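Local structure of ribose-phosphate pyrophosphokinase (Thermus thermophilus, 7PN0) at residues F53-V59 and V87-Y93; G119-V123 and F136-P140; D218-T223 and A246-V252. The protein probably catalyses the transfer of the diphosphate group of ATP to ribose 5-phosphate, giving 5-phosphoribosyl 1-diphosphate (PRPP) and AMP. All blocks are in the same frame, centred on the assembly; numbering follows the deposited sequence.

Contact 1 (F53-V59 and V87-Y93). With ADP (adenosine-5'-diphosphate), chain C.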
loop_
_atom_site.group_PDB
_atom_site.type_symbol
_atom_site.label_atom_id
_atom_site.label_comp_id
_atom_site.label_asym_id
_atom_site.label_seq_id
_atom_site.Cartn_x
_atom_site.Cartn_y
_atom_site.Cartn_z
ATOM N N PHE A 53 16.853 -10.516 -14.065
ATOM C CA PHE A 53 15.805 -11.101 -14.920
ATOM C C PHE A 53 15.701 -12.575 -14.543
ATOM O O PHE A 53 16.696 -13.369 -14.611
ATOM C CB PHE A 53 16.169 -10.932 -16.404
ATOM C CG PHE A 53 16.156 -9.502 -16.857
ATOM C CD1 PHE A 53 17.213 -8.653 -16.588
ATOM C CD2 PHE A 53 15.014 -8.960 -17.437
ATOM C CE1 PHE A 53 17.169 -7.312 -16.938
ATOM C CE2 PHE A 53 14.979 -7.619 -17.801
ATOM C CZ PHE A 53 16.063 -6.806 -17.558
ATOM N N ILE A 54 14.511 -12.997 -14.173
ATOM C CA ILE A 54 14.355 -14.388 -13.672
ATOM C C ILE A 54 13.398 -15.053 -14.623
ATOM O O ILE A 54 12.271 -14.561 -14.738
ATOM C CB ILE A 54 13.868 -14.452 -12.229
ATOM C CG1 ILE A 54 14.837 -13.792 -11.265
ATOM C CG2 ILE A 54 13.498 -15.859 -11.806
ATOM C CD1 ILE A 54 14.105 -13.232 -10.077
ATOM N N VAL A 55 13.839 -16.129 -15.263
ATOM C CA VAL A 55 13.011 -16.864 -16.262
ATOM C C VAL A 55 12.234 -18.009 -15.590
ATOM O O VAL A 55 12.819 -18.967 -15.029
ATOM C CB VAL A 55 13.888 -17.379 -17.417
ATOM C CG1 VAL A 55 13.084 -18.008 -18.518
ATOM C CG2 VAL A 55 14.751 -16.266 -17.994
ATOM N N GLN A 56 10.930 -18.028 -15.794
ATOM C CA GLN A 56 10.080 -19.168 -15.339
ATOM C C GLN A 56 8.815 -19.219 -16.174
ATOM O O GLN A 56 8.120 -18.195 -16.250
ATOM C CB GLN A 56 9.728 -19.024 -13.862
ATOM C CG GLN A 56 9.052 -20.267 -13.311
ATOM C CD GLN A 56 10.069 -21.260 -12.812
ATOM O OE1 GLN A 56 10.924 -21.753 -13.557
ATOM N NE2 GLN A 56 10.011 -21.529 -11.527
ATOM N N SER A 57 8.527 -20.378 -16.788
ATOM C CA SER A 57 7.243 -20.634 -17.484
ATOM C C SER A 57 6.339 -21.443 -16.561
ATOM O O SER A 57 6.846 -22.215 -15.713
ATOM C CB SER A 57 7.438 -21.293 -18.828
ATOM O OG SER A 57 7.902 -20.342 -19.752
ATOM N N PHE A 58 5.023 -21.281 -16.731
ATOM C CA PHE A 58 3.988 -21.945 -15.915
ATOM C C PHE A 58 3.663 -23.297 -16.542
ATOM O O PHE A 58 2.588 -23.465 -17.109
ATOM C CB PHE A 58 2.755 -21.051 -15.820
ATOM C CG PHE A 58 2.879 -19.948 -14.815
ATOM C CD1 PHE A 58 3.820 -18.942 -14.964
ATOM C CD2 PHE A 58 2.088 -19.941 -13.679
ATOM C CE1 PHE A 58 3.990 -17.964 -13.996
ATOM C CE2 PHE A 58 2.237 -18.928 -12.736
ATOM C CZ PHE A 58 3.147 -17.915 -12.934
ATOM N N VAL A 59 4.602 -24.234 -16.426
ATOM C CA VAL A 59 4.484 -25.632 -16.926
ATOM C C VAL A 59 4.547 -26.588 -15.738
ATOM O O VAL A 59 4.991 -26.223 -14.634
ATOM C CB VAL A 59 5.585 -25.945 -17.956
ATOM C CG1 VAL A 59 5.474 -25.061 -19.198
ATOM C CG2 VAL A 59 6.961 -25.792 -17.349
ATOM N N VAL A 87 10.557 -12.751 -15.955
ATOM C CA VAL A 87 10.470 -13.210 -17.363
ATOM C C VAL A 87 9.639 -14.487 -17.365
ATOM O O VAL A 87 10.097 -15.521 -16.887
ATOM C CB VAL A 87 11.847 -13.388 -18.005
ATOM C CG1 VAL A 87 11.679 -13.800 -19.445
ATOM C CG2 VAL A 87 12.669 -12.108 -17.883
ATOM N N ILE A 88 8.431 -14.383 -17.872
ATOM C CA ILE A 88 7.413 -15.461 -17.811
ATOM C C ILE A 88 7.048 -15.732 -19.250
ATOM O O ILE A 88 6.093 -15.161 -19.772
ATOM C CB ILE A 88 6.169 -15.050 -16.991
ATOM C CG1 ILE A 88 6.573 -14.574 -15.596
ATOM C CG2 ILE A 88 5.187 -16.202 -16.961
ATOM C CD1 ILE A 88 5.400 -14.034 -14.786
ATOM N N PRO A 89 7.791 -16.616 -19.937
ATOM C CA PRO A 89 7.546 -16.835 -21.363
ATOM C C PRO A 89 6.150 -17.402 -21.620
ATOM O O PRO A 89 5.514 -16.936 -22.553
ATOM C CB PRO A 89 8.665 -17.791 -21.797
ATOM C CG PRO A 89 9.715 -17.594 -20.772
ATOM C CD PRO A 89 8.993 -17.320 -19.457
ATOM N N TYR A 90 5.661 -18.296 -20.764
ATOM C CA TYR A 90 4.280 -18.816 -20.851
ATOM C C TYR A 90 3.564 -18.602 -19.514
ATOM O O TYR A 90 3.910 -19.244 -18.559
ATOM C CB TYR A 90 4.228 -20.286 -21.220
ATOM C CG TYR A 90 2.844 -20.901 -21.199
ATOM C CD1 TYR A 90 1.769 -20.284 -21.823
ATOM C CD2 TYR A 90 2.590 -22.071 -20.498
ATOM C CE1 TYR A 90 0.484 -20.823 -21.759
ATOM C CE2 TYR A 90 1.321 -22.634 -20.433
ATOM C CZ TYR A 90 0.262 -21.998 -21.058
ATOM O OH TYR A 90 -0.978 -22.563 -21.038
ATOM N N PHE A 91 2.548 -17.758 -19.535
ATOM C CA PHE A 91 1.736 -17.410 -18.352
ATOM C C PHE A 91 0.410 -18.158 -18.502
ATOM O O PHE A 91 -0.539 -17.595 -19.053
ATOM C CB PHE A 91 1.554 -15.903 -18.227
ATOM C CG PHE A 91 0.799 -15.490 -16.999
ATOM C CD1 PHE A 91 0.899 -16.207 -15.804
ATOM C CD2 PHE A 91 -0.049 -14.402 -17.023
ATOM C CE1 PHE A 91 0.233 -15.805 -14.663
ATOM C CE2 PHE A 91 -0.732 -14.014 -15.874
ATOM C CZ PHE A 91 -0.574 -14.700 -14.695
ATOM N N SER A 92 0.409 -19.419 -18.067
ATOM C CA SER A 92 -0.748 -20.344 -18.261
ATOM C C SER A 92 -2.004 -19.720 -17.657
ATOM O O SER A 92 -3.111 -19.871 -18.241
ATOM C CB SER A 92 -0.457 -21.682 -17.660
ATOM O OG SER A 92 -0.395 -21.643 -16.233
ATOM N N TYR A 93 -1.863 -19.089 -16.489
ATOM C CA TYR A 93 -3.048 -18.588 -15.759
ATOM C C TYR A 93 -3.661 -17.373 -16.452
ATOM O O TYR A 93 -4.748 -16.918 -15.971
ATOM C CB TYR A 93 -2.758 -18.339 -14.283
ATOM C CG TYR A 93 -2.756 -19.562 -13.400
ATOM C CD1 TYR A 93 -3.959 -20.132 -12.980
ATOM C CD2 TYR A 93 -1.569 -20.150 -12.984
ATOM C CE1 TYR A 93 -3.997 -21.231 -12.140
ATOM C CE2 TYR A 93 -1.587 -21.251 -12.147
ATOM C CZ TYR A 93 -2.797 -21.779 -11.709
ATOM O OH TYR A 93 -2.811 -22.881 -10.920
HETATM P PB ADP C . -11.296 -19.159 -23.804
HETATM O O1B ADP C . -11.078 -18.157 -24.946
HETATM O O2B ADP C . -10.575 -18.763 -22.537
HETATM O O3B ADP C . -11.112 -20.625 -24.147
HETATM P PA ADP C . -13.489 -19.417 -22.163
HETATM O O1A ADP C . -13.069 -18.411 -21.136
HETATM O O2A ADP C . -14.948 -19.658 -22.361
HETATM O O3A ADP C . -12.870 -19.011 -23.568
HETATM O "O5'" ADP C . -12.703 -20.820 -21.922
HETATM C "C5'" ADP C . -12.045 -21.094 -20.648
HETATM C "C4'" ADP C . -12.224 -22.545 -20.240
HETATM O "O4'" ADP C . -10.951 -23.030 -19.720
HETATM C "C3'" ADP C . -13.238 -22.818 -19.115
HETATM O "O3'" ADP C . -14.237 -21.816 -18.955
HETATM C "C2'" ADP C . -12.370 -22.667 -17.871
HETATM O "O2'" ADP C . -12.915 -23.390 -16.800
HETATM C "C1'" ADP C . -11.024 -23.222 -18.332
HETATM N N9 ADP C . -9.879 -22.560 -17.704
HETATM C C8 ADP C . -9.877 -21.411 -16.935
HETATM N N7 ADP C . -8.687 -21.090 -16.468
HETATM C C5 ADP C . -7.862 -22.097 -16.947
HETATM C C6 ADP C . -6.489 -22.345 -16.798
HETATM N N6 ADP C . -5.678 -21.530 -16.125
HETATM N N1 ADP C . -5.962 -23.448 -17.400
HETATM C C2 ADP C . -6.791 -24.230 -18.105
HETATM N N3 ADP C . -8.093 -24.084 -18.325
HETATM C C4 ADP C . -8.586 -23.005 -17.701
#

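Contact 2 (G119-V123 and F136-P140)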
loop_
_atom_site.group_PDB
_atom_site.type_symbol
_atom_site.label_atom_id
_atom_site.label_comp_id
_atom_site.label_asym_id
_atom_site.label_seq_id
_atom_site.Cartn_x
_atom_site.Cartn_y
_atom_site.Cartn_z
ATOM N N GLY A 119 7.850 -8.764 -4.975
ATOM C CA GLY A 119 8.788 -7.674 -5.266
ATOM C C GLY A 119 9.138 -7.520 -6.741
ATOM O O GLY A 119 10.112 -6.779 -7.022
ATOM N N ALA A 120 8.376 -8.107 -7.674
ATOM C CA ALA A 120 8.622 -7.928 -9.122
ATOM C C ALA A 120 8.451 -6.456 -9.479
ATOM O O ALA A 120 7.452 -5.859 -9.139
ATOM C CB ALA A 120 7.708 -8.790 -9.938
ATOM N N ASP A 121 9.351 -5.920 -10.273
ATOM C CA ASP A 121 9.256 -4.512 -10.727
ATOM C C ASP A 121 8.622 -4.462 -12.108
ATOM O O ASP A 121 8.150 -3.394 -12.501
ATOM C CB ASP A 121 10.630 -3.861 -10.716
ATOM C CG ASP A 121 11.227 -3.782 -9.337
ATOM O OD1 ASP A 121 10.501 -3.236 -8.426
ATOM O OD2 ASP A 121 12.446 -4.108 -9.205
ATOM N N ARG A 122 8.645 -5.574 -12.828
ATOM C CA ARG A 122 8.318 -5.608 -14.260
ATOM C C ARG A 122 8.048 -7.047 -14.630
ATOM O O ARG A 122 8.531 -7.968 -13.957
ATOM C CB ARG A 122 9.440 -5.196 -15.241
ATOM C CG ARG A 122 10.301 -4.003 -14.900
ATOM C CD ARG A 122 11.350 -3.811 -15.982
ATOM N NE ARG A 122 10.716 -3.647 -17.279
ATOM C CZ ARG A 122 10.064 -2.544 -17.668
ATOM N NH1 ARG A 122 9.506 -2.513 -18.851
ATOM N NH2 ARG A 122 10.024 -1.451 -16.910
ATOM N N VAL A 123 7.372 -7.224 -15.754
ATOM C CA VAL A 123 7.126 -8.565 -16.334
ATOM C C VAL A 123 7.511 -8.457 -17.806
ATOM O O VAL A 123 7.271 -7.409 -18.403
ATOM C CB VAL A 123 5.669 -9.047 -16.174
ATOM C CG1 VAL A 123 5.385 -10.308 -16.932
ATOM C CG2 VAL A 123 5.326 -9.265 -14.729
ATOM N N PHE A 136 -4.163 -6.468 -15.626
ATOM C CA PHE A 136 -4.182 -7.101 -14.289
ATOM C C PHE A 136 -2.895 -6.724 -13.535
ATOM O O PHE A 136 -2.857 -6.899 -12.320
ATOM C CB PHE A 136 -4.295 -8.618 -14.392
ATOM C CG PHE A 136 -5.597 -9.147 -14.957
ATOM C CD1 PHE A 136 -6.696 -8.338 -15.185
ATOM C CD2 PHE A 136 -5.757 -10.500 -15.159
ATOM C CE1 PHE A 136 -7.879 -8.871 -15.676
ATOM C CE2 PHE A 136 -6.946 -11.029 -15.637
ATOM C CZ PHE A 136 -7.998 -10.212 -15.913
ATOM N N PHE A 137 -1.879 -6.206 -14.221
ATOM C CA PHE A 137 -0.590 -5.791 -13.628
ATOM C C PHE A 137 -0.590 -4.287 -13.405
ATOM O O PHE A 137 -1.006 -3.527 -14.265
ATOM C CB PHE A 137 0.605 -6.217 -14.485
ATOM C CG PHE A 137 0.818 -7.698 -14.546
ATOM C CD1 PHE A 137 0.181 -8.461 -15.504
ATOM C CD2 PHE A 137 1.626 -8.333 -13.621
ATOM C CE1 PHE A 137 0.342 -9.837 -15.537
ATOM C CE2 PHE A 137 1.780 -9.707 -13.659
ATOM C CZ PHE A 137 1.141 -10.455 -14.609
ATOM N N LYS A 138 -0.104 -3.863 -12.241
ATOM C CA LYS A 138 0.181 -2.450 -11.971
ATOM C C LYS A 138 1.596 -2.137 -12.457
ATOM O O LYS A 138 1.834 -1.039 -12.955
ATOM C CB LYS A 138 -0.010 -2.127 -10.488
ATOM C CG LYS A 138 0.246 -0.649 -10.183
ATOM C CD LYS A 138 -0.714 0.327 -10.868
ATOM C CE LYS A 138 -0.759 1.708 -10.218
ATOM N NZ LYS A 138 -1.426 2.713 -11.086
ATOM N N ILE A 139 2.517 -3.072 -12.295
ATOM C CA ILE A 139 3.920 -2.949 -12.763
ATOM C C ILE A 139 3.943 -3.037 -14.279
ATOM O O ILE A 139 3.058 -3.647 -14.864
ATOM C CB ILE A 139 4.806 -4.036 -12.156
ATOM C CG1 ILE A 139 4.245 -5.456 -12.391
ATOM C CG2 ILE A 139 5.044 -3.735 -10.690
ATOM C CD1 ILE A 139 5.244 -6.570 -12.013
ATOM N N PRO A 140 4.930 -2.391 -14.931
ATOM C CA PRO A 140 5.048 -2.457 -16.383
ATOM C C PRO A 140 5.137 -3.902 -16.871
ATOM O O PRO A 140 5.829 -4.755 -16.233
ATOM C CB PRO A 140 6.313 -1.678 -16.716
ATOM C CG PRO A 140 6.627 -0.860 -15.494
ATOM C CD PRO A 140 5.937 -1.527 -14.331
#

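Contact 3 (D218-T223 and A246-V252). With SO4 (sulfate ion), chain D; SO4 (sulfate ion), chain G.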
loop_
_atom_site.group_PDB
_atom_site.type_symbol
_atom_site.label_atom_id
_atom_site.label_comp_id
_atom_site.label_asym_id
_atom_site.label_seq_id
_atom_site.Cartn_x
_atom_site.Cartn_y
_atom_site.Cartn_z
ATOM N N ASP A 218 -2.890 -20.833 -33.224
ATOM C CA ASP A 218 -3.529 -20.567 -31.918
ATOM C C ASP A 218 -2.521 -19.919 -30.973
ATOM O O ASP A 218 -1.313 -19.927 -31.275
ATOM C CB ASP A 218 -4.137 -21.841 -31.338
ATOM C CG ASP A 218 -5.371 -21.570 -30.475
ATOM O OD1 ASP A 218 -5.853 -20.407 -30.473
ATOM O OD2 ASP A 218 -5.855 -22.519 -29.830
ATOM N N ASP A 219 -2.989 -19.401 -29.840
ATOM C CA ASP A 219 -2.043 -18.904 -28.806
ATOM C C ASP A 219 -1.317 -20.115 -28.209
ATOM O O ASP A 219 -0.097 -20.040 -27.905
ATOM C CB ASP A 219 -2.759 -18.048 -27.748
ATOM C CG ASP A 219 -3.861 -18.760 -26.984
ATOM O OD1 ASP A 219 -4.677 -19.436 -27.641
ATOM O OD2 ASP A 219 -3.911 -18.648 -25.716
ATOM N N GLU A 220 -2.035 -21.206 -27.971
ATOM C CA GLU A 220 -1.426 -22.353 -27.289
ATOM C C GLU A 220 -2.065 -23.644 -27.793
ATOM O O GLU A 220 -3.119 -23.599 -28.344
ATOM C CB GLU A 220 -1.573 -22.280 -25.771
ATOM C CG GLU A 220 -2.995 -22.211 -25.268
ATOM C CD GLU A 220 -3.071 -22.414 -23.775
ATOM O OE1 GLU A 220 -3.683 -23.433 -23.354
ATOM O OE2 GLU A 220 -2.522 -21.555 -23.022
ATOM N N ILE A 221 -1.315 -24.723 -27.641
ATOM C CA ILE A 221 -1.796 -26.121 -27.760
ATOM C C ILE A 221 -1.544 -26.771 -26.406
ATOM O O ILE A 221 -0.360 -26.896 -25.997
ATOM C CB ILE A 221 -1.081 -26.830 -28.911
ATOM C CG1 ILE A 221 -1.331 -26.126 -30.244
ATOM C CG2 ILE A 221 -1.491 -28.282 -28.966
ATOM C CD1 ILE A 221 -0.212 -26.319 -31.237
ATOM N N SER A 222 -2.623 -27.110 -25.706
ATOM C CA SER A 222 -2.595 -27.856 -24.435
ATOM C C SER A 222 -2.836 -29.340 -24.712
ATOM O O SER A 222 -1.838 -30.087 -24.838
ATOM C CB SER A 222 -3.556 -27.243 -23.430
ATOM O OG SER A 222 -4.875 -27.097 -23.965
ATOM N N THR A 223 -4.095 -29.746 -24.806
ATOM C CA THR A 223 -4.525 -31.145 -25.042
ATOM C C THR A 223 -4.661 -31.437 -26.541
ATOM O O THR A 223 -4.914 -32.617 -26.883
ATOM C CB THR A 223 -5.856 -31.430 -24.350
ATOM O OG1 THR A 223 -6.867 -30.654 -24.975
ATOM C CG2 THR A 223 -5.826 -31.126 -22.873
ATOM N N ALA A 246 1.356 -22.635 -32.972
ATOM C CA ALA A 246 0.921 -21.913 -31.762
ATOM C C ALA A 246 2.152 -21.279 -31.151
ATOM O O ALA A 246 3.284 -21.751 -31.468
ATOM C CB ALA A 246 0.245 -22.848 -30.779
ATOM N N THR A 247 1.960 -20.324 -30.251
ATOM C CA THR A 247 3.098 -19.827 -29.440
ATOM C C THR A 247 3.518 -20.889 -28.426
ATOM O O THR A 247 4.724 -21.292 -28.402
ATOM C CB THR A 247 2.804 -18.484 -28.772
ATOM O OG1 THR A 247 2.485 -17.526 -29.797
ATOM C CG2 THR A 247 4.007 -18.072 -27.975
ATOM N N HIS A 248 2.576 -21.325 -27.598
ATOM C CA HIS A 248 2.860 -22.148 -26.405
ATOM C C HIS A 248 2.508 -23.602 -26.704
ATOM O O HIS A 248 1.291 -23.923 -26.875
ATOM C CB HIS A 248 2.090 -21.608 -25.199
ATOM C CG HIS A 248 2.245 -20.134 -25.002
ATOM N ND1 HIS A 248 3.462 -19.563 -24.688
ATOM C CD2 HIS A 248 1.330 -19.137 -24.981
ATOM C CE1 HIS A 248 3.304 -18.262 -24.537
ATOM N NE2 HIS A 248 2.013 -17.959 -24.731
ATOM N N GLY A 249 3.541 -24.430 -26.760
ATOM C CA GLY A 249 3.440 -25.876 -26.981
ATOM C C GLY A 249 3.412 -26.542 -25.642
ATOM O O GLY A 249 4.475 -26.992 -25.153
ATOM N N VAL A 250 2.230 -26.540 -25.029
ATOM C CA VAL A 250 2.085 -27.019 -23.640
ATOM C C VAL A 250 2.018 -28.569 -23.669
ATOM O O VAL A 250 2.766 -29.215 -22.906
ATOM C CB VAL A 250 0.881 -26.350 -22.966
ATOM C CG1 VAL A 250 0.821 -26.756 -21.513
ATOM C CG2 VAL A 250 0.890 -24.832 -23.140
ATOM N N TYR A 251 1.259 -29.148 -24.596
ATOM C CA TYR A 251 1.353 -30.598 -24.972
ATOM C C TYR A 251 1.170 -31.483 -23.730
ATOM O O TYR A 251 2.077 -32.231 -23.305
ATOM C CB TYR A 251 2.692 -30.869 -25.660
ATOM C CG TYR A 251 2.929 -30.122 -26.945
ATOM C CD1 TYR A 251 1.948 -30.007 -27.911
ATOM C CD2 TYR A 251 4.171 -29.585 -27.230
ATOM C CE1 TYR A 251 2.209 -29.433 -29.146
ATOM C CE2 TYR A 251 4.426 -28.954 -28.431
ATOM C CZ TYR A 251 3.445 -28.867 -29.392
ATOM O OH TYR A 251 3.710 -28.256 -30.585
ATOM N N VAL A 252 0.002 -31.364 -23.103
ATOM C CA VAL A 252 -0.348 -32.134 -21.887
ATOM C C VAL A 252 -1.401 -33.198 -22.240
ATOM O O VAL A 252 -2.070 -33.091 -23.295
ATOM C CB VAL A 252 -0.783 -31.197 -20.746
ATOM C CG1 VAL A 252 0.406 -30.430 -20.208
ATOM C CG2 VAL A 252 -1.908 -30.254 -21.174
HETATM S S SO4 D . -5.844 -26.954 -28.093
HETATM O O1 SO4 D . -5.651 -27.365 -29.486
HETATM O O2 SO4 D . -5.628 -25.530 -27.998
HETATM O O3 SO4 D . -7.215 -27.249 -27.708
HETATM O O4 SO4 D . -4.893 -27.610 -27.226
HETATM S S SO4 G . -10.176 -31.948 -24.405
HETATM O O1 SO4 G . -10.002 -31.451 -25.737
HETATM O O2 SO4 G . -9.183 -31.417 -23.527
HETATM O O3 SO4 G . -11.475 -31.557 -23.967
HETATM O O4 SO4 G . -10.057 -33.379 -24.397
HETATM O O HOH W 1 0.457 -17.459 -31.507
#

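Contact 1 (F53-V59 and V87-Y93)
The ring of Phe58 packs against Ile88, Phe91 and Tyr93, with its CE1 3.7 Å from Ile88 CG2 and its CD2 3.7 Å from Tyr93 CD2. The edge of Phe91 meets the face of Phe58 in a T-shaped pair (centroids 5.2 Å apart, planes at 71°). The setting is a beta-alpha-beta unit of the PRTase-like N-terminal domain, strand 51-55, helix 62-78, strand 83-88, joined here at the strand ends. Val87 sits between two bonds of the parallel ladder: Val87 N donates to Ile54 O (2.8 Å) and Val87 O accepts from Gln56 N (2.9 Å). Val55 and Val87 point to one face of the sheet, CG2 of Val55 lying 4.1 Å from CB of Val87, and Phe290 of helix 287-299 packs on Val87 there. Farther along, the pairing goes on in irregular form. Pro89 has no amide hydrogen to offer; the next amide, Tyr90 N, reaches Ser57 OG (3.2 Å), which also bonds Thr272 O. Phe58, the central residue of an inverse gamma turn, donates its N to Tyr90 O (3.0 Å). The chain then enters the ADP pocket, where Ser92 OG bonds Asn38 of the second subunit and Tyr93 CD1 stands 3.8 Å from N6 of the adenine.

Contact 2 (G119-V123 and F136-P140)
Phe136 makes no contact with 119-123 and packs on Ala108 of helix 107-118 and on Gly135 of the fourth subunit. Phe137 makes the first contact: its CE2 lies 3.7 Å from CG2 of Val123, while Ala112 of helix 107-118 also touches the ring. Lys138 turns outward, and its NZ bonds the carbonyl oxygen of Thr117 of the third subunit. Ile139 returns to the chain opposite. Its CB sits 3.4 Å from Asp121 O, and its CD1 touches both Ala120 CB (3.9 Å) and Val123 CG2 (3.8 Å). This is where strands 122-126 and 141-144 start side by side in the parallel sheet of the PRTase-like N-terminal half, strand 141-144 being outermost within the chain. No alpha-helix lies between these two parallel neighbours. The 119-123 segment itself comes off helix 107-118 through a Schellman motif at Gly119, whose positive phi suits glycine. Pro140 then sets the register: its carbonyl oxygen accepts a hydrogen bond from Val123 N (3.0 Å) and meets Arg122 CA at 3.3 Å in a CA-H...O contact. The next backbone partner of Val123 is Asp142, so Val123 bridges the residues flanking position 141, as parallel pairing requires. Pro140 CB lies over one face of the Arg122 guanidinium, 3.7 Å from Arg122 NH2; Arg122 NH1 bonds Ser80 OG of the third subunit and forms a salt bridge with Asp142.

Contact 3 (D218-T223 and A246-V252)
Both segments turn a corner, at Asp219 and Thr247, so a short parallel pair, 220-221 with 248-249, splits off from the main sheet. Asp219 O accepts a hydrogen bond from His248 N (3.0 Å), and Ile221 N donates to His248 O (2.8 Å). Ile221 O then takes two amides, Val250 N at 2.8 Å and Tyr251 N at 3.1 Å, as Tyr251 adopts left-handed backbone angles; Val252 N donates to Ser222 O (2.8 Å). Ile221 CD1 packs on Ala246 CB (3.5 Å). The 218-223 sequence, DDEIST, resembles the PRPP-binding motif of phosphoribosyltransferases, consistent with a ribose 5-phosphate site. Two sulfates, probably from the crystallisation liquor, bind here and may mimic phosphates: Ser222 N bonds O4 of the chain D sulfate (2.8 Å), Thr223 OG1 O2 of the chain G sulfate (2.8 Å). The pair follows strands 213-218 and 241-246 but lies outside their sheet, with Ile221 and Tyr251 packed on Val267 of strand 266-270 and Tyr251 also on Leu256 and Ile259 of helix 255-261.

Overall arrangement
Contacts 1 and 2 share the N-terminal sheet, on neighbouring strands 83-88 and 122-126; their centres lie 13 Å apart and Phe91 CE2 meets Phe137 CZ at 4.2 Å. Contact 3 belongs to the C-terminal half, yet its centre is only 14 Å from that of contact 1. Tyr90 spans the two halves, its OH lying 2.7 Å from Glu220 OE2, a probable hydrogen bond, and its CD1 3.2 Å from His248 CG. ADP lies beside this junction: Ser92 and Tyr93 line its pocket, Glu220's side chain is about 6 Å from ADP (nearest atoms) and Asp219 bonds the pocket residue His129. Contact 2 stands farther back, Phe137's side chain about 13 Å from ADP (nearest atoms).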